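Local coordinates for THUMP domain-containing protein (Pyrococcus horikoshii, PDB 1VBK) that is of unknown function but, as a ThiI-related protein with a THUMP domain, probably binds RNA and ATP, at residues I25-I30 / G49-K54; R106-V111 / E142-N147; G262-D267 / Y288-L293. All blocks are in the same frame, centred on the assembly; numbering follows the deposited sequence.

Interaction 1 (I25-I30 / G49-K54); sequences ILMNNI and GRIIVK
Helix 19-36 and strand 50-54 meet here through hydrocarbon alone, in the ferredoxin-like domain at the start of the chain. Leu-26, with CG anti to its backbone N (chi1 177°), crosses Ile-51 obliquely and sets CD2 3.7 Å from Ile-51 CD1. Met-27 comes at the same methyl with its CG, 3.6 Å from Ile-51 CD1; the chain bends at chi3, and the side chain also rests on Ile-44 and Ser-46 of the neighbouring strand 43-47. One turn beyond Leu-26, Ile-30 reaches tip to tip toward Ile-51, its CD1 4.1 Å from Ile-51 CG2. The other branch of Ile-30 turns to the next inward residue of the strand, CG2 lying 4.2 Å from Val-53 CG2. Beta-branched residues suit the strand, and their alternation puts Ile-51 and Val-53 on the face beneath the helix. An alanine at Ile-51 would probably loosen the helix on the sheet, since CG1, CG2 and CD1, which meet Leu-26, Met-27 and Ile-30, would be lost. The axes of segments 25-30 and 50-54 lie 26° apart in direction and approach to 10.4 Å. With no hydrogen bond across it, this contact depends on shape and exclusion of water.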
loop_
_atom_site.group_PDB
_atom_site.type_symbol
_atom_site.label_atom_id
_atom_site.label_comp_id
_atom_site.label_asym_id
_atom_site.label_seq_id
_atom_site.Cartn_x
_atom_site.Cartn_y
_atom_site.Cartn_z
ATOM N N ILE A 25 13.990 2.303 -10.009
ATOM C CA ILE A 25 12.610 2.465 -10.459
ATOM C C ILE A 25 12.569 3.358 -11.704
ATOM O O ILE A 25 11.824 3.094 -12.653
ATOM C CB ILE A 25 11.742 3.065 -9.325
ATOM C CG1 ILE A 25 11.655 2.069 -8.161
ATOM C CG2 ILE A 25 10.356 3.391 -9.838
ATOM C CD1 ILE A 25 10.945 2.614 -6.920
ATOM N N LEU A 26 13.387 4.406 -11.711
ATOM C CA LEU A 26 13.436 5.301 -12.867
ATOM C C LEU A 26 13.989 4.572 -14.098
ATOM O O LEU A 26 13.476 4.741 -15.205
ATOM C CB LEU A 26 14.287 6.536 -12.554
ATOM C CG LEU A 26 14.502 7.554 -13.684
ATOM C CD1 LEU A 26 13.168 7.966 -14.298
ATOM C CD2 LEU A 26 15.232 8.773 -13.121
ATOM N N MET A 27 15.025 3.755 -13.915
ATOM C CA MET A 27 15.580 3.017 -15.051
ATOM C C MET A 27 14.553 2.023 -15.573
ATOM O O MET A 27 14.493 1.757 -16.773
ATOM C CB MET A 27 16.863 2.274 -14.663
ATOM C CG MET A 27 18.047 3.190 -14.432
ATOM S SD MET A 27 19.597 2.298 -14.309
ATOM C CE MET A 27 19.537 1.802 -12.569
ATOM N N ASN A 28 13.755 1.469 -14.663
ATOM C CA ASN A 28 12.713 0.514 -15.036
ATOM C C ASN A 28 11.702 1.197 -15.951
ATOM O O ASN A 28 11.324 0.663 -16.989
ATOM C CB ASN A 28 11.984 0.000 -13.792
ATOM C CG ASN A 28 10.785 -0.864 -14.139
ATOM O OD1 ASN A 28 10.931 -2.030 -14.496
ATOM N ND2 ASN A 28 9.594 -0.285 -14.057
ATOM N N ASN A 29 11.269 2.389 -15.553
ATOM C CA ASN A 29 10.300 3.146 -16.328
ATOM C C ASN A 29 10.872 3.594 -17.673
ATOM O O ASN A 29 10.157 3.650 -18.673
ATOM C CB ASN A 29 9.817 4.347 -15.509
ATOM C CG ASN A 29 9.179 3.928 -14.190
ATOM O OD1 ASN A 29 8.825 2.756 -14.009
ATOM N ND2 ASN A 29 9.018 4.877 -13.269
ATOM N N ILE A 30 12.166 3.897 -17.698
ATOM C CA ILE A 30 12.831 4.315 -18.928
ATOM C C ILE A 30 12.868 3.130 -19.898
ATOM O O ILE A 30 12.615 3.285 -21.093
ATOM C CB ILE A 30 14.265 4.823 -18.624
ATOM C CG1 ILE A 30 14.174 6.199 -17.942
ATOM C CG2 ILE A 30 15.100 4.883 -19.908
ATOM C CD1 ILE A 30 15.488 6.734 -17.420
ATOM N N GLY A 49 25.068 9.648 -10.019
ATOM C CA GLY A 49 23.944 10.567 -10.083
ATOM C C GLY A 49 23.344 10.834 -11.446
ATOM O O GLY A 49 22.466 11.683 -11.580
ATOM N N ARG A 50 23.814 10.108 -12.452
ATOM C CA ARG A 50 23.320 10.256 -13.815
ATOM C C ARG A 50 22.894 8.901 -14.363
ATOM O O ARG A 50 23.398 7.864 -13.940
ATOM C CB ARG A 50 24.427 10.793 -14.732
ATOM C CG ARG A 50 24.797 12.250 -14.544
ATOM C CD ARG A 50 23.778 13.141 -15.223
ATOM N NE ARG A 50 24.274 14.501 -15.420
ATOM C CZ ARG A 50 24.344 15.426 -14.469
ATOM N NH1 ARG A 50 23.947 15.151 -13.235
ATOM N NH2 ARG A 50 24.801 16.638 -14.760
ATOM N N ILE A 51 21.961 8.920 -15.304
ATOM C CA ILE A 51 21.543 7.699 -15.965
ATOM C C ILE A 51 21.984 7.888 -17.410
ATOM O O ILE A 51 21.777 8.951 -18.009
ATOM C CB ILE A 51 20.022 7.482 -15.895
ATOM C CG1 ILE A 51 19.657 6.912 -14.524
ATOM C CG2 ILE A 51 19.573 6.513 -16.999
ATOM C CD1 ILE A 51 18.158 6.812 -14.269
ATOM N N ILE A 52 22.631 6.870 -17.954
ATOM C CA ILE A 52 23.102 6.920 -19.319
ATOM C C ILE A 52 22.392 5.836 -20.105
ATOM O O ILE A 52 22.336 4.680 -19.672
ATOM C CB ILE A 52 24.633 6.660 -19.407
ATOM C CG1 ILE A 52 25.409 7.751 -18.656
ATOM C CG2 ILE A 52 25.070 6.594 -20.876
ATOM C CD1 ILE A 52 25.298 9.150 -19.259
ATOM N N VAL A 53 21.832 6.219 -21.248
ATOM C CA VAL A 53 21.167 5.273 -22.128
ATOM C C VAL A 53 22.052 5.164 -23.364
ATOM O O VAL A 53 22.158 6.120 -24.124
ATOM C CB VAL A 53 19.774 5.775 -22.580
ATOM C CG1 VAL A 53 19.146 4.772 -23.538
ATOM C CG2 VAL A 53 18.880 5.988 -21.382
ATOM N N LYS A 54 22.720 4.030 -23.551
ATOM C CA LYS A 54 23.550 3.859 -24.739
ATOM C C LYS A 54 22.615 3.438 -25.865
ATOM O O LYS A 54 21.966 2.392 -25.774
ATOM C CB LYS A 54 24.618 2.778 -24.527
ATOM C CG LYS A 54 25.834 3.218 -23.726
ATOM C CD LYS A 54 26.830 2.064 -23.619
ATOM C CE LYS A 54 28.093 2.463 -22.882
ATOM N NZ LYS A 54 28.973 1.283 -22.634
#

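Interaction 2 (R106-V111 / E142-N147); sequences RPKFRV and EVDLKN
The beta-alpha-beta unit of strand 108-115, helix 124-138 and strand 142-143, in the THUMP domain, closes here as two parallel strands. Lys-108 pairs with Glu-142 and Phe-109 with Val-143. Both backbone polar atoms of Phe-109 are engaged: its N donates to Glu-142 O, 2.9 Å away and in the carbonyl plane, and its O accepts from Asp-144 N. Before it, Glu-142 N donates to Pro-107 O at 3.1 Å. On the face bearing Lys-108, the lysine lies alongside Glu-142 and Asp-144, all three pointing the same way. A bend at chi4 (-72°) brings NZ between the acids, 2.7 Å from Glu-142 OE2, nearly along its C-O axis, and 2.9 Å from Asp-144 OD2, which it meets on the anti lone pair. Arg-106, extended and crossing Glu-142 at about a right angle, takes the other oxygen, NE lying 3.1 Å from Glu-142 OE1. On the opposite face Phe-109 CE1 packs 3.8 Å from Val-143 CG2; the ring also meets Phe-95 edge-to-face and touches Ile-135 and Leu-136 of the crossover helix. Farther along, Leu-145 CD2 lies over one face of the Arg-110 guanidinium. The two carboxylates would probably keep Lys-108 protonated, while its ammonium, and Arg-106 at Glu-142, would favour ionised acids; the salt-bridge network thus ties the strand ends together where the backbone ladder is short.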
loop_
_atom_site.group_PDB
_atom_site.type_symbol
_atom_site.label_atom_id
_atom_site.label_comp_id
_atom_site.label_asym_id
_atom_site.label_seq_id
_atom_site.Cartn_x
_atom_site.Cartn_y
_atom_site.Cartn_z
ATOM N N ARG A 106 27.546 34.870 -36.935
ATOM C CA ARG A 106 28.328 34.908 -35.707
ATOM C C ARG A 106 27.469 34.593 -34.487
ATOM O O ARG A 106 27.061 35.488 -33.742
ATOM C CB ARG A 106 28.960 36.300 -35.582
ATOM C CG ARG A 106 29.938 36.510 -34.434
ATOM C CD ARG A 106 30.229 38.011 -34.332
ATOM N NE ARG A 106 30.976 38.395 -33.138
ATOM C CZ ARG A 106 32.297 38.310 -33.016
ATOM N NH1 ARG A 106 33.030 37.845 -34.022
ATOM N NH2 ARG A 106 32.884 38.701 -31.895
ATOM N N PRO A 107 27.178 33.302 -34.267
ATOM C CA PRO A 107 26.360 32.881 -33.128
ATOM C C PRO A 107 27.030 33.142 -31.778
ATOM O O PRO A 107 28.261 33.142 -31.667
ATOM C CB PRO A 107 26.152 31.386 -33.388
ATOM C CG PRO A 107 27.430 30.987 -34.107
ATOM C CD PRO A 107 27.603 32.142 -35.076
ATOM N N LYS A 108 26.212 33.386 -30.760
ATOM C CA LYS A 108 26.716 33.601 -29.407
ATOM C C LYS A 108 26.709 32.224 -28.740
ATOM O O LYS A 108 25.772 31.445 -28.946
ATOM C CB LYS A 108 25.799 34.554 -28.636
ATOM C CG LYS A 108 25.898 36.017 -29.069
ATOM C CD LYS A 108 24.795 36.832 -28.412
ATOM C CE LYS A 108 24.963 38.324 -28.649
ATOM N NZ LYS A 108 26.098 38.880 -27.865
ATOM N N PHE A 109 27.735 31.924 -27.948
ATOM C CA PHE A 109 27.807 30.621 -27.289
ATOM C C PHE A 109 28.523 30.637 -25.943
ATOM O O PHE A 109 29.132 31.634 -25.551
ATOM C CB PHE A 109 28.537 29.613 -28.191
ATOM C CG PHE A 109 30.051 29.687 -28.101
ATOM C CD1 PHE A 109 30.752 30.758 -28.649
ATOM C CD2 PHE A 109 30.773 28.673 -27.470
ATOM C CE1 PHE A 109 32.151 30.819 -28.571
ATOM C CE2 PHE A 109 32.171 28.725 -27.387
ATOM C CZ PHE A 109 32.861 29.797 -27.937
ATOM N N ARG A 110 28.433 29.509 -25.244
ATOM C CA ARG A 110 29.125 29.328 -23.979
ATOM C C ARG A 110 29.417 27.843 -23.865
ATOM O O ARG A 110 28.835 27.033 -24.583
ATOM C CB ARG A 110 28.272 29.775 -22.787
ATOM C CG ARG A 110 27.099 28.867 -22.440
ATOM C CD ARG A 110 26.747 29.032 -20.957
ATOM N NE ARG A 110 27.796 28.444 -20.131
ATOM C CZ ARG A 110 28.210 28.933 -18.966
ATOM N NH1 ARG A 110 27.664 30.036 -18.466
ATOM N NH2 ARG A 110 29.188 28.320 -18.306
ATOM N N VAL A 111 30.341 27.493 -22.987
ATOM C CA VAL A 111 30.677 26.100 -22.760
ATOM C C VAL A 111 30.353 25.854 -21.295
ATOM O O VAL A 111 30.642 26.692 -20.434
ATOM C CB VAL A 111 32.180 25.803 -23.017
ATOM C CG1 VAL A 111 32.470 24.321 -22.760
ATOM C CG2 VAL A 111 32.548 26.151 -24.462
ATOM N N GLU A 142 31.025 34.247 -30.828
ATOM C CA GLU A 142 31.283 35.134 -29.707
ATOM C C GLU A 142 30.763 34.542 -28.411
ATOM O O GLU A 142 29.665 34.003 -28.366
ATOM C CB GLU A 142 30.591 36.461 -30.008
ATOM C CG GLU A 142 30.498 37.456 -28.895
ATOM C CD GLU A 142 29.643 38.633 -29.315
ATOM O OE1 GLU A 142 29.979 39.265 -30.339
ATOM O OE2 GLU A 142 28.633 38.920 -28.638
ATOM N N VAL A 143 31.560 34.647 -27.354
ATOM C CA VAL A 143 31.158 34.126 -26.060
ATOM C C VAL A 143 30.152 35.061 -25.399
ATOM O O VAL A 143 30.346 36.273 -25.367
ATOM C CB VAL A 143 32.373 33.965 -25.109
ATOM C CG1 VAL A 143 31.897 33.584 -23.707
ATOM C CG2 VAL A 143 33.324 32.902 -25.649
ATOM N N ASP A 144 29.065 34.491 -24.895
ATOM C CA ASP A 144 28.045 35.258 -24.185
ATOM C C ASP A 144 27.436 34.289 -23.184
ATOM O O ASP A 144 26.742 33.350 -23.564
ATOM C CB ASP A 144 26.970 35.780 -25.137
ATOM C CG ASP A 144 26.081 36.834 -24.484
ATOM O OD1 ASP A 144 25.594 36.591 -23.359
ATOM O OD2 ASP A 144 25.866 37.901 -25.095
ATOM N N LEU A 145 27.713 34.515 -21.906
ATOM C CA LEU A 145 27.223 33.642 -20.841
ATOM C C LEU A 145 25.752 33.842 -20.482
ATOM O O LEU A 145 25.135 32.962 -19.887
ATOM C CB LEU A 145 28.083 33.834 -19.586
ATOM C CG LEU A 145 29.601 33.755 -19.785
ATOM C CD1 LEU A 145 30.298 34.061 -18.472
ATOM C CD2 LEU A 145 29.996 32.375 -20.301
ATOM N N LYS A 146 25.189 34.990 -20.839
ATOM C CA LYS A 146 23.791 35.270 -20.521
ATOM C C LYS A 146 22.837 34.869 -21.643
ATOM O O LYS A 146 21.901 34.093 -21.429
ATOM C CB LYS A 146 23.621 36.756 -20.184
ATOM C CG LYS A 146 24.211 37.698 -21.217
ATOM C CD LYS A 146 24.323 39.116 -20.680
ATOM C CE LYS A 146 25.184 39.980 -21.591
ATOM N NZ LYS A 146 25.441 41.325 -21.001
ATOM N N ASN A 147 23.068 35.400 -22.837
ATOM C CA ASN A 147 22.224 35.072 -23.974
ATOM C C ASN A 147 23.082 34.388 -25.024
ATOM O O ASN A 147 24.000 34.990 -25.580
ATOM C CB ASN A 147 21.586 36.338 -24.551
ATOM C CG ASN A 147 20.855 37.148 -23.498
ATOM O OD1 ASN A 147 21.396 38.109 -22.947
ATOM N ND2 ASN A 147 19.625 36.752 -23.200
HETATM O O HOH W 1 25.080 31.073 -18.307
#

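Interaction 3 (G262-D267 / Y288-L293); sequences GLRPND and YPLIAL
Leu-263 and Leu-290 form the centre of this contact, with Tyr-288, Ile-291 and Pro-265 round them. Leu-263 lies beside Tyr-288, both pointing the same way, and puts CB 3.6 Å from ring atom CD1 of Tyr-288, while its CD2 rests near CE1. Its CG meets Ile-291 CD1 at 4.0 Å. Pro-265 slides past Ile-291 in the opposite direction, its CD tight against Ile-291 CG1 at 3.5 Å; a rigid proline ring suits so close a fit. Leu-290 CD1 comes 3.4 Å from Gly-262 O and 3.9 Å from CG of Arg-264, whose alkyl part runs alongside. No direct hydrogen bond crosses, but a water joins the backbones: it donates to Leu-263 O at 2.7 Å and accepts from Leu-290 N, satisfying an N-H in the first turn of helix 289-292. In the next shell, Asp-267 OD2 accepts from Arg-264 N (2.7 Å), bracing the loop as it turns into the 3-10 segment 265-267. Tyr-288, at the N-cap position, has its carbonyl gripped by Ile-291 N and Ala-292 N, and its hydroxyl hydrogen-bonded to Asp-278 OD1. The contact joins loops following strands 258-260 and 286-287, adjacent in a five-stranded parallel sheet consistent with a Rossmann-like, HUP-type domain; helix 189-200 packs on Leu-290 through Leu-190 and Leu-197, helix 273-281 on Leu-263 and Tyr-288 through Ile-275.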
loop_
_atom_site.group_PDB
_atom_site.type_symbol
_atom_site.label_atom_id
_atom_site.label_comp_id
_atom_site.label_asym_id
_atom_site.label_seq_id
_atom_site.Cartn_x
_atom_site.Cartn_y
_atom_site.Cartn_z
ATOM N N GLY A 262 -11.358 13.709 -9.439
ATOM C CA GLY A 262 -11.181 14.997 -10.092
ATOM C C GLY A 262 -12.019 16.135 -9.541
ATOM O O GLY A 262 -12.242 17.132 -10.227
ATOM N N LEU A 263 -12.462 15.992 -8.297
ATOM C CA LEU A 263 -13.291 16.992 -7.635
ATOM C C LEU A 263 -12.661 18.386 -7.578
ATOM O O LEU A 263 -11.465 18.536 -7.311
ATOM C CB LEU A 263 -13.613 16.515 -6.214
ATOM C CG LEU A 263 -14.681 17.263 -5.414
ATOM C CD1 LEU A 263 -16.028 17.122 -6.101
ATOM C CD2 LEU A 263 -14.747 16.693 -4.008
ATOM N N ARG A 264 -13.480 19.405 -7.829
ATOM C CA ARG A 264 -13.035 20.796 -7.793
ATOM C C ARG A 264 -13.838 21.558 -6.744
ATOM O O ARG A 264 -14.973 21.196 -6.438
ATOM C CB ARG A 264 -13.250 21.475 -9.147
ATOM C CG ARG A 264 -12.460 20.897 -10.299
ATOM C CD ARG A 264 -12.807 21.644 -11.573
ATOM N NE ARG A 264 -14.239 21.578 -11.857
ATOM C CZ ARG A 264 -14.853 22.317 -12.776
ATOM N NH1 ARG A 264 -14.161 23.185 -13.501
ATOM N NH2 ARG A 264 -16.158 22.184 -12.973
ATOM N N PRO A 265 -13.261 22.637 -6.190
ATOM C CA PRO A 265 -13.948 23.440 -5.173
ATOM C C PRO A 265 -15.339 23.849 -5.657
ATOM O O PRO A 265 -16.275 23.977 -4.869
ATOM C CB PRO A 265 -13.023 24.643 -5.003
ATOM C CG PRO A 265 -11.669 24.071 -5.296
ATOM C CD PRO A 265 -11.942 23.212 -6.508
ATOM N N ASN A 266 -15.455 24.034 -6.967
ATOM C CA ASN A 266 -16.701 24.435 -7.609
ATOM C C ASN A 266 -17.802 23.379 -7.531
ATOM O O ASN A 266 -18.972 23.684 -7.764
ATOM C CB ASN A 266 -16.412 24.790 -9.076
ATOM C CG ASN A 266 -17.656 24.773 -9.949
ATOM O OD1 ASN A 266 -17.738 24.034 -10.933
ATOM N ND2 ASN A 266 -18.641 25.589 -9.585
ATOM N N ASP A 267 -17.434 22.147 -7.191
ATOM C CA ASP A 267 -18.408 21.057 -7.108
ATOM C C ASP A 267 -18.875 20.778 -5.681
ATOM O O ASP A 267 -19.741 19.931 -5.460
ATOM C CB ASP A 267 -17.811 19.762 -7.672
ATOM C CG ASP A 267 -17.051 19.975 -8.964
ATOM O OD1 ASP A 267 -17.618 20.577 -9.902
ATOM O OD2 ASP A 267 -15.883 19.529 -9.043
ATOM N N TYR A 288 -7.662 14.858 -3.722
ATOM C CA TYR A 288 -8.270 15.762 -4.689
ATOM C C TYR A 288 -7.213 16.753 -5.176
ATOM O O TYR A 288 -7.130 17.881 -4.686
ATOM C CB TYR A 288 -9.412 16.524 -4.023
ATOM C CG TYR A 288 -10.361 15.649 -3.239
ATOM C CD1 TYR A 288 -11.331 14.881 -3.883
ATOM C CD2 TYR A 288 -10.295 15.594 -1.847
ATOM C CE1 TYR A 288 -12.217 14.082 -3.161
ATOM C CE2 TYR A 288 -11.174 14.796 -1.114
ATOM C CZ TYR A 288 -12.131 14.046 -1.781
ATOM O OH TYR A 288 -12.998 13.255 -1.065
ATOM N N PRO A 289 -6.397 16.344 -6.155
ATOM C CA PRO A 289 -5.336 17.192 -6.705
ATOM C C PRO A 289 -5.777 18.586 -7.149
ATOM O O PRO A 289 -5.074 19.569 -6.914
ATOM C CB PRO A 289 -4.809 16.366 -7.877
ATOM C CG PRO A 289 -5.060 14.965 -7.446
ATOM C CD PRO A 289 -6.448 15.053 -6.861
ATOM N N LEU A 290 -6.939 18.670 -7.789
ATOM C CA LEU A 290 -7.438 19.947 -8.289
ATOM C C LEU A 290 -7.864 20.913 -7.191
ATOM O O LEU A 290 -8.105 22.093 -7.452
ATOM C CB LEU A 290 -8.591 19.708 -9.268
ATOM C CG LEU A 290 -8.244 18.777 -10.441
ATOM C CD1 LEU A 290 -9.439 18.637 -11.370
ATOM C CD2 LEU A 290 -7.046 19.326 -11.197
ATOM N N ILE A 291 -7.953 20.414 -5.962
ATOM C CA ILE A 291 -8.329 21.247 -4.828
ATOM C C ILE A 291 -7.115 21.502 -3.936
ATOM O O ILE A 291 -6.913 22.617 -3.454
ATOM C CB ILE A 291 -9.437 20.579 -3.974
ATOM C CG1 ILE A 291 -10.731 20.472 -4.784
ATOM C CG2 ILE A 291 -9.673 21.380 -2.698
ATOM C CD1 ILE A 291 -11.868 19.777 -4.045
ATOM N N ALA A 292 -6.302 20.466 -3.737
ATOM C CA ALA A 292 -5.124 20.560 -2.878
ATOM C C ALA A 292 -3.903 21.245 -3.490
ATOM O O ALA A 292 -3.135 21.891 -2.777
ATOM C CB ALA A 292 -4.735 19.171 -2.382
ATOM N N LEU A 293 -3.713 21.103 -4.797
ATOM C CA LEU A 293 -2.556 21.717 -5.449
ATOM C C LEU A 293 -2.816 23.178 -5.841
ATOM O O LEU A 293 -3.938 23.548 -6.191
ATOM C CB LEU A 293 -2.147 20.891 -6.675
ATOM C CG LEU A 293 -1.839 19.409 -6.396
ATOM C CD1 LEU A 293 -1.391 18.718 -7.676
ATOM C CD2 LEU A 293 -0.760 19.291 -5.330
HETATM O O HOH W 2 -9.248 16.985 -7.533
#

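How the interactions relate
Interactions 1 and 2 reach the same mixed sheet, with centres about 31 Å apart, but belong to successive domains, ferredoxin-like and THUMP. Interaction 3 belongs to the separate parallel sheet, its centre about 45 Å from that of interaction 2. Interaction 1 is the most deeply buried, a helix laid on a sheet face, and is wholly apolar. Interaction 2 pairs strands edge to edge and so relies on backbone hydrogen bonds, with a salt-bridge network on one face and an aromatic residue on the other. Interaction 3, only partly buried, joins a loop to a short helix: it is largely apolar, with a water bridging its backbones.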